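Long-range contacts in putative solute-binding component of ABC transporter (Clostridium phytofermentans, PDB 4YS6), which binds beta-D-glucopyranose in the cleft between its two lobes and probably delivers sugar to an ABC transporter as its solute-binding component: residues I169-R180 / S205-W216; Q148-L156 / W265-C273. One frame throughout, in Å; residues are numbered along the deposited sequence.

Contact 1. Residues I169-R180 / S205-W216; sequences IFTGDPGDNNAR and SVAFEKVATAGW. With BGC (beta-D-glucopyranose), chain D.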
# COMPACT_ATOMS: atom_id res chain seq x y z
N ILE A 169 -7.20 11.25 -10.10
CA ILE A 169 -6.22 10.73 -9.16
C ILE A 169 -6.91 10.23 -7.90
O ILE A 169 -7.76 10.92 -7.36
CB ILE A 169 -5.21 11.81 -8.76
CG1 ILE A 169 -4.48 12.39 -9.97
CG2 ILE A 169 -4.20 11.27 -7.76
CD1 ILE A 169 -3.88 13.76 -9.68
N PHE A 170 -6.53 9.02 -7.48
CA PHE A 170 -7.05 8.40 -6.25
C PHE A 170 -5.88 7.86 -5.46
O PHE A 170 -5.18 6.97 -5.95
CB PHE A 170 -8.00 7.26 -6.56
CG PHE A 170 -9.32 7.69 -7.11
CD1 PHE A 170 -9.41 8.21 -8.39
CD2 PHE A 170 -10.48 7.57 -6.35
CE1 PHE A 170 -10.63 8.64 -8.89
CE2 PHE A 170 -11.70 7.98 -6.86
CZ PHE A 170 -11.76 8.53 -8.12
N THR A 171 -5.63 8.41 -4.27
CA THR A 171 -4.60 7.82 -3.42
C THR A 171 -5.22 7.27 -2.12
O THR A 171 -6.44 7.08 -2.00
CB THR A 171 -3.44 8.82 -3.14
OG1 THR A 171 -2.29 8.12 -2.62
CG2 THR A 171 -3.85 9.91 -2.17
N GLY A 172 -4.36 6.92 -1.17
CA GLY A 172 -4.79 6.16 -0.02
C GLY A 172 -5.21 7.01 1.15
O GLY A 172 -5.50 8.21 1.02
N ASP A 173 -5.24 6.38 2.32
CA ASP A 173 -5.75 7.04 3.51
C ASP A 173 -4.73 8.06 4.00
O ASP A 173 -3.53 7.78 4.01
CB ASP A 173 -6.03 6.02 4.60
CG ASP A 173 -6.64 6.65 5.84
OD1 ASP A 173 -7.88 6.84 5.87
OD2 ASP A 173 -5.87 7.01 6.76
N PRO A 174 -5.20 9.24 4.43
CA PRO A 174 -4.23 10.25 4.85
C PRO A 174 -3.48 9.91 6.15
O PRO A 174 -2.51 10.56 6.48
CB PRO A 174 -5.09 11.51 5.05
CG PRO A 174 -6.45 11.20 4.57
CD PRO A 174 -6.60 9.72 4.42
N GLY A 175 -3.95 8.91 6.88
CA GLY A 175 -3.28 8.47 8.10
C GLY A 175 -2.21 7.41 7.85
O GLY A 175 -1.57 6.93 8.78
N ASP A 176 -2.05 7.04 6.58
CA ASP A 176 -1.05 6.06 6.14
C ASP A 176 0.12 6.78 5.48
O ASP A 176 -0.02 7.34 4.40
CB ASP A 176 -1.70 5.09 5.16
CG ASP A 176 -0.78 4.00 4.66
OD1 ASP A 176 0.42 4.02 4.98
OD2 ASP A 176 -1.26 3.11 3.91
N ASN A 177 1.26 6.79 6.15
CA ASN A 177 2.43 7.49 5.63
C ASN A 177 2.80 6.98 4.24
O ASN A 177 3.32 7.73 3.41
CB ASN A 177 3.62 7.37 6.59
CG ASN A 177 4.75 8.31 6.26
OD1 ASN A 177 4.60 9.54 6.26
ND2 ASN A 177 5.93 7.74 6.03
N ASN A 178 2.53 5.71 3.95
CA ASN A 178 2.81 5.21 2.62
C ASN A 178 2.09 5.95 1.51
O ASN A 178 2.63 6.07 0.40
CB ASN A 178 2.46 3.75 2.47
CG ASN A 178 3.33 2.84 3.32
OD1 ASN A 178 4.30 3.26 3.95
ND2 ASN A 178 3.01 1.57 3.28
N ALA A 179 0.89 6.43 1.78
CA ALA A 179 0.11 7.09 0.75
C ALA A 179 0.86 8.33 0.27
O ALA A 179 0.83 8.65 -0.91
CB ALA A 179 -1.29 7.45 1.26
N ARG A 180 1.54 9.02 1.19
CA ARG A 180 2.33 10.20 0.86
C ARG A 180 3.44 9.87 -0.12
O ARG A 180 3.72 10.62 -1.04
CB ARG A 180 2.97 10.83 2.11
CG ARG A 180 2.01 11.39 3.12
CD ARG A 180 2.74 12.35 4.07
NE ARG A 180 3.90 11.75 4.74
CZ ARG A 180 5.18 12.13 4.59
NH1 ARG A 180 5.51 13.12 3.78
NH2 ARG A 180 6.14 11.51 5.27
N SER A 205 -9.27 18.16 -8.55
CA SER A 205 -8.67 17.56 -7.37
C SER A 205 -7.32 16.96 -7.69
O SER A 205 -7.22 15.91 -8.32
CB SER A 205 -9.59 16.49 -6.80
OG SER A 205 -10.80 17.10 -6.42
N VAL A 206 -6.28 17.66 -7.24
CA VAL A 206 -4.90 17.24 -7.49
C VAL A 206 -4.13 17.08 -6.19
O VAL A 206 -3.35 16.14 -6.03
CB VAL A 206 -4.19 18.24 -8.37
CG1 VAL A 206 -2.73 17.85 -8.59
CG2 VAL A 206 -4.89 18.39 -9.72
N ALA A 207 -4.34 18.01 -5.26
CA ALA A 207 -3.67 17.99 -3.97
C ALA A 207 -3.95 16.72 -3.19
O ALA A 207 -5.03 16.14 -3.28
CB ALA A 207 -4.09 19.19 -3.15
N PHE A 208 -2.95 16.27 -2.42
CA PHE A 208 -3.03 15.02 -1.68
C PHE A 208 -4.31 14.94 -0.88
O PHE A 208 -5.01 13.92 -0.92
CB PHE A 208 -1.82 14.87 -0.75
CG PHE A 208 -1.84 13.61 0.08
CD1 PHE A 208 -1.43 12.41 -0.45
CD2 PHE A 208 -2.29 13.63 1.40
CE1 PHE A 208 -1.44 11.26 0.29
CE2 PHE A 208 -2.30 12.47 2.16
CZ PHE A 208 -1.88 11.28 1.60
N GLU A 209 -4.62 16.02 -0.16
CA GLU A 209 -5.81 16.08 0.68
C GLU A 209 -7.09 15.83 -0.09
O GLU A 209 -8.04 15.25 0.45
CB GLU A 209 -5.91 17.44 1.37
CG GLU A 209 -5.94 18.63 0.39
CD GLU A 209 -6.03 19.98 1.08
OE1 GLU A 209 -6.39 20.01 2.28
OE2 GLU A 209 -5.75 21.00 0.42
N LYS A 210 -7.14 16.30 -1.34
CA LYS A 210 -8.35 16.21 -2.15
C LYS A 210 -8.51 14.83 -2.83
O LYS A 210 -9.62 14.45 -3.20
CB LYS A 210 -8.35 17.28 -3.23
CG LYS A 210 -8.43 18.73 -2.72
CD LYS A 210 -8.68 19.68 -3.90
CE LYS A 210 -8.79 21.16 -3.50
NZ LYS A 210 -7.51 21.73 -2.99
N VAL A 211 -7.42 14.10 -3.02
CA VAL A 211 -7.48 12.83 -3.75
C VAL A 211 -7.33 11.60 -2.86
O VAL A 211 -7.44 10.46 -3.35
CB VAL A 211 -6.41 12.78 -4.86
CG1 VAL A 211 -6.67 13.90 -5.84
CG2 VAL A 211 -5.01 12.90 -4.30
N ALA A 212 -7.08 11.82 -1.57
CA ALA A 212 -6.92 10.74 -0.61
C ALA A 212 -8.24 10.01 -0.42
O ALA A 212 -9.29 10.60 -0.47
CB ALA A 212 -6.44 11.29 0.72
N THR A 213 -8.15 8.70 -0.22
CA THR A 213 -9.35 7.86 -0.07
C THR A 213 -9.37 7.29 1.33
O THR A 213 -8.55 6.44 1.68
CB THR A 213 -9.38 6.70 -1.10
OG1 THR A 213 -9.18 7.19 -2.44
CG2 THR A 213 -10.74 5.94 -1.05
N ALA A 214 -10.32 7.74 2.14
CA ALA A 214 -10.44 7.26 3.51
C ALA A 214 -10.49 5.72 3.63
O ALA A 214 -11.26 5.04 2.94
CB ALA A 214 -11.69 7.86 4.14
N GLY A 215 -9.64 5.18 4.51
CA GLY A 215 -9.56 3.76 4.74
C GLY A 215 -9.12 2.91 3.57
O GLY A 215 -9.27 1.69 3.61
N TRP A 216 -8.58 3.54 2.52
CA TRP A 216 -8.26 2.84 1.28
C TRP A 216 -9.50 2.12 0.72
O TRP A 216 -9.39 1.09 0.01
CB TRP A 216 -7.13 1.84 1.50
CG TRP A 216 -5.76 2.40 1.77
CD1 TRP A 216 -5.14 2.58 2.98
CD2 TRP A 216 -4.80 2.78 0.78
NE1 TRP A 216 -3.86 3.03 2.79
CE2 TRP A 216 -3.63 3.18 1.45
CE3 TRP A 216 -4.82 2.82 -0.62
CZ2 TRP A 216 -2.49 3.61 0.76
CZ3 TRP A 216 -3.69 3.26 -1.29
CH2 TRP A 216 -2.55 3.63 -0.61
C2 BGC D . 0.16 -0.70 1.55
C3 BGC D . -0.51 -1.07 0.26
C4 BGC D . -1.94 -1.37 0.43
C5 BGC D . -2.67 -0.29 1.15
C6 BGC D . -4.09 -0.65 1.53
C1 BGC D . -0.55 0.53 2.15
O1 BGC D . -0.05 0.90 3.28
O2 BGC D . 1.52 -0.38 1.31
O3 BGC D . 0.23 -2.25 -0.26
O4 BGC D . -2.60 -1.51 -0.85
O5 BGC D . -1.94 -0.00 2.38
O6 BGC D . -4.17 -1.94 2.12
O HOH W 1 -8.61 13.63 -9.22

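Contact 2. Residues Q148-L156 / W265-C273; sequences QGEYIKEKL and WPIVTGQDC. With NA (sodium ion), chain F; BGC (beta-D-glucopyranose), chain D.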
# COMPACT_ATOMS: atom_id res chain seq x y z
N GLN A 148 4.20 3.92 -11.21
CA GLN A 148 2.83 4.24 -11.64
C GLN A 148 2.81 5.50 -12.50
O GLN A 148 2.13 5.55 -13.54
CB GLN A 148 1.89 4.41 -10.45
CG GLN A 148 1.73 3.13 -9.63
CD GLN A 148 1.09 3.36 -8.29
OE1 GLN A 148 1.19 4.44 -7.70
NE2 GLN A 148 0.45 2.33 -7.77
N GLY A 149 3.56 6.51 -12.08
CA GLY A 149 3.70 7.73 -12.86
C GLY A 149 4.35 7.52 -14.20
O GLY A 149 3.87 8.05 -15.22
N GLU A 150 5.43 6.74 -14.23
CA GLU A 150 6.15 6.50 -15.48
C GLU A 150 5.29 5.70 -16.44
O GLU A 150 5.42 5.85 -17.66
CB GLU A 150 7.46 5.78 -15.21
CG GLU A 150 8.51 6.69 -14.59
CD GLU A 150 9.83 6.02 -14.32
OE1 GLU A 150 10.85 6.75 -14.24
OE2 GLU A 150 9.86 4.78 -14.19
N TYR A 151 4.44 4.83 -15.91
CA TYR A 151 3.55 4.04 -16.77
C TYR A 151 2.59 4.96 -17.52
O TYR A 151 2.43 4.84 -18.72
CB TYR A 151 2.76 3.00 -15.95
CG TYR A 151 1.93 2.12 -16.85
CD1 TYR A 151 2.50 1.03 -17.50
CD2 TYR A 151 0.60 2.39 -17.08
CE1 TYR A 151 1.75 0.22 -18.34
CE2 TYR A 151 -0.15 1.60 -17.93
CZ TYR A 151 0.43 0.51 -18.54
OH TYR A 151 -0.32 -0.26 -19.40
N ILE A 152 1.96 5.88 -16.79
CA ILE A 152 1.06 6.83 -17.40
C ILE A 152 1.80 7.75 -18.37
O ILE A 152 1.34 7.98 -19.48
CB ILE A 152 0.35 7.66 -16.32
CG1 ILE A 152 -0.63 6.75 -15.56
CG2 ILE A 152 -0.38 8.85 -16.92
CD1 ILE A 152 -1.32 7.36 -14.39
N LYS A 153 2.97 8.24 -17.96
CA LYS A 153 3.78 9.09 -18.82
C LYS A 153 4.14 8.39 -20.15
O LYS A 153 4.08 9.00 -21.23
CB LYS A 153 5.06 9.51 -18.10
CG LYS A 153 6.04 10.26 -18.98
CD LYS A 153 7.18 10.85 -18.15
CE LYS A 153 8.27 11.42 -19.03
NZ LYS A 153 9.31 12.15 -18.24
N GLU A 154 4.52 7.11 -20.08
CA GLU A 154 4.85 6.33 -21.27
C GLU A 154 3.63 6.10 -22.13
O GLU A 154 3.69 6.29 -23.32
CB GLU A 154 5.46 4.98 -20.89
CG GLU A 154 6.96 5.03 -20.67
CD GLU A 154 7.73 5.15 -21.98
OE1 GLU A 154 7.11 5.00 -23.05
OE2 GLU A 154 8.95 5.40 -21.93
N LYS A 155 2.50 5.69 -21.55
CA LYS A 155 1.36 5.29 -22.36
C LYS A 155 0.64 6.50 -22.96
O LYS A 155 -0.01 6.38 -24.02
CB LYS A 155 0.39 4.44 -21.55
CG LYS A 155 0.87 3.02 -21.26
CD LYS A 155 1.14 2.24 -22.53
CE LYS A 155 1.49 0.79 -22.26
NZ LYS A 155 1.97 0.15 -23.51
N LEU A 156 0.77 7.66 -22.33
CA LEU A 156 0.20 8.90 -22.88
C LEU A 156 1.19 9.67 -23.74
O LEU A 156 0.86 10.73 -24.27
CB LEU A 156 -0.30 9.81 -21.76
CG LEU A 156 -1.50 9.32 -20.95
CD1 LEU A 156 -1.87 10.34 -19.89
CD2 LEU A 156 -2.70 9.01 -21.82
N TRP A 265 -12.02 3.29 -22.61
CA TRP A 265 -11.46 2.92 -21.31
C TRP A 265 -10.12 3.62 -21.02
O TRP A 265 -9.22 3.62 -21.88
CB TRP A 265 -11.27 1.40 -21.25
CG TRP A 265 -11.17 0.88 -19.87
CD1 TRP A 265 -10.04 0.55 -19.20
CD2 TRP A 265 -12.25 0.65 -18.96
NE1 TRP A 265 -10.34 0.14 -17.93
CE2 TRP A 265 -11.70 0.17 -17.77
CE3 TRP A 265 -13.64 0.79 -19.05
CZ2 TRP A 265 -12.48 -0.16 -16.67
CZ3 TRP A 265 -14.41 0.45 -17.97
CH2 TRP A 265 -13.83 -0.02 -16.79
N PRO A 266 -9.97 4.21 -19.81
CA PRO A 266 -8.73 4.87 -19.44
C PRO A 266 -7.63 3.91 -19.00
O PRO A 266 -7.90 2.75 -18.66
CB PRO A 266 -9.14 5.76 -18.24
CG PRO A 266 -10.25 5.03 -17.64
CD PRO A 266 -10.99 4.36 -18.75
N ILE A 267 -6.40 4.41 -19.00
CA ILE A 267 -5.33 3.81 -18.23
C ILE A 267 -5.77 3.76 -16.77
O ILE A 267 -6.26 4.77 -16.24
CB ILE A 267 -4.02 4.60 -18.33
CG1 ILE A 267 -3.55 4.70 -19.77
CG2 ILE A 267 -2.96 3.94 -17.45
CD1 ILE A 267 -2.48 5.77 -19.97
N VAL A 268 -5.63 2.60 -16.14
CA VAL A 268 -5.88 2.48 -14.69
C VAL A 268 -4.71 1.74 -14.05
O VAL A 268 -4.40 0.62 -14.45
CB VAL A 268 -7.18 1.71 -14.38
CG1 VAL A 268 -7.39 1.61 -12.87
CG2 VAL A 268 -8.40 2.39 -15.06
N THR A 269 -4.06 2.39 -13.10
CA THR A 269 -2.94 1.82 -12.36
C THR A 269 -3.40 1.19 -11.05
O THR A 269 -4.57 1.29 -10.67
CB THR A 269 -1.86 2.88 -12.04
OG1 THR A 269 -2.39 3.89 -11.17
CG2 THR A 269 -1.37 3.54 -13.31
N GLY A 270 -2.48 0.54 -10.35
CA GLY A 270 -2.77 -0.05 -9.08
C GLY A 270 -1.54 -0.59 -8.41
O GLY A 270 -0.41 -0.33 -8.81
N GLN A 271 -1.76 -1.36 -7.36
CA GLN A 271 -0.70 -1.98 -6.60
C GLN A 271 -1.28 -3.07 -5.69
O GLN A 271 -2.33 -2.86 -5.08
CB GLN A 271 0.03 -0.90 -5.79
CG GLN A 271 0.90 -1.40 -4.73
CD GLN A 271 1.44 -0.30 -3.82
OE1 GLN A 271 2.47 -0.50 -3.22
NE2 GLN A 271 0.76 0.87 -3.73
N ASP A 272 -0.57 -4.20 -5.63
CA ASP A 272 -0.74 -5.34 -4.70
C ASP A 272 -1.08 -6.64 -5.43
O ASP A 272 -0.94 -7.73 -4.85
CB ASP A 272 -1.86 -5.17 -3.65
CG ASP A 272 -1.56 -4.12 -2.60
OD1 ASP A 272 -0.44 -3.59 -2.53
OD2 ASP A 272 -2.50 -3.87 -1.79
N CYS A 273 -1.56 -6.54 -6.66
CA CYS A 273 -2.07 -7.70 -7.39
C CYS A 273 -3.12 -8.46 -6.58
O CYS A 273 -3.04 -9.70 -6.45
CB CYS A 273 -0.94 -8.65 -7.81
SG CYS A 273 0.15 -7.88 -9.03
NA NA F . 5.05 6.08 -25.22
C2 BGC D . 0.16 -0.70 1.55
C3 BGC D . -0.51 -1.07 0.26
C4 BGC D . -1.94 -1.37 0.43
C5 BGC D . -2.67 -0.29 1.15
C6 BGC D . -4.09 -0.65 1.53
C1 BGC D . -0.55 0.53 2.15
O1 BGC D . -0.05 0.90 3.28
O2 BGC D . 1.52 -0.38 1.31
O3 BGC D . 0.23 -2.25 -0.26
O4 BGC D . -2.60 -1.51 -0.85
O5 BGC D . -1.94 -0.00 2.38
O6 BGC D . -4.17 -1.94 2.12
O HOH W 2 6.20 5.99 -27.31

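Contact 1. Residues I169-R180 / S205-W216
Asp-176 OD2 is gripped from two sides: Trp-216 NE1 donates to it at 2.8 Å on the anti lone pair, and the glucose hydroxyl O1 donates to the same oxygen at 2.6 Å. The other oxygen, OD1, accepts from Asn-178 N and so N-caps helix 177-195, which fixes the carboxylate while it holds sugar and indole. Its plane stands 65° from the indole plane. Two donors and the nearby helix start would be expected to favour the charged form. Trp-216 in turn is sandwiched: Gly-172 CA lies over one face of its six-membered ring, a CH-pi contact, and the sugar leans on the opposite face with its C5-C6 side, BGC C6 3.5 Å from Trp-216 CG. BGC C5 sits over the centre of the indole, O5 and C1 at similar height, and the pyranose is tilted rather than stacked flat. An aromatic side chain packed against a sugar's C-H groups is a familiar feature of sugar-binding proteins.

Behind the pocket the two backbones run side by side. Thr-171 N donates to Val-211 O at 2.9 Å, nearly straight at 167°, and Thr-213 OG1 donates to Thr-171 O almost along the C=O axis. Asp-173 has CG anti to its own N (chi1 -177°), from where OD1 takes Gly-215 N at 2.8 Å while OD2 closes an Asx turn with Gly-175 N. Apolar groups fill the far side: the Phe-208 ring meets Thr-171 CG2 at 3.7 Å through CE1, has Ala-179 CB at its edge, and touches Pro-174 with CE2. Val-211 spreads both methyls over Ile-169.

Strand 165-170 lies inside the parallel sheet, beside strand 241-244. Phe-170 turns toward helix 218-232, making a cation-pi contact with Arg-224, while Tyr-183 of helix 177-195 meets Phe-208 edge to face.

Contact 2. Residues Q148-L156 / W265-C273
Gln-148 NE2 donates to Gly-270 O at 3.0 Å, the one hydrogen bond between helix segment 148-156 and segment 265-273. The bond is fairly straight at the hydrogen (156°), and the acceptor lies in the plane of the Gln-148 amide, but the donor sits well above the Gly-270 carbonyl plane. An extended chain beyond CG carries the amide to that carbonyl, and NE2 also donates to Ser-245 O, so two backbone oxygens fix its rotation.

Apolar contacts make up the rest. Ile-267 points at the helix with both branches: CG2, anti to the backbone N, lies at the edge of the Tyr-151 ring, 3.7 Å from CE2, while CD1 reaches Lys-155 CB at 3.5 Å and Leu-156 CD2 at 3.7 Å. Thr-269 offers its methyl to Ile-152, CG2 to CD1 4.0 Å, and leaves OG1 to Cys-244 O. This is helix-on-sheet packing in the alpha/beta lobe of a type I periplasmic binding protein: helix 141-155 lies against the sheet at its end strand 267-268, with Leu-243 of the next strand also under Gln-148 and Ile-152.

Ligand bonds lie at the two ends. Past the strand, Asp-272 takes two glucose hydroxyls, OD1 from BGC O3 and OD2 from BGC O4 at 2.5 Å. At the helix C-terminus Glu-154 O binds a sodium ion at 2.4 Å, together with Asn-157 and a water.

Overall arrangement
Contacts 1 and 2 belong to the same four-stranded parallel sheet, contact 1 through the inner strand 165-170 and contact 2 through the end strand 267-268; helix 141-155 and strand 165-170 are consecutive in the chain. Their centres lie about 17 Å apart. Contact 1, nested along the chain within the span closed by contact 2, is partly buried, largely loop against loop, and rich in hydrogen bonds. Contact 2 is mostly buried, smaller and mainly apolar, as suits a helix lying on a sheet. Both lead to the glucose: Asp-176 serves O1, whereas Asp-272 serves O3 and O4, so the ring is held at separate hydroxyls.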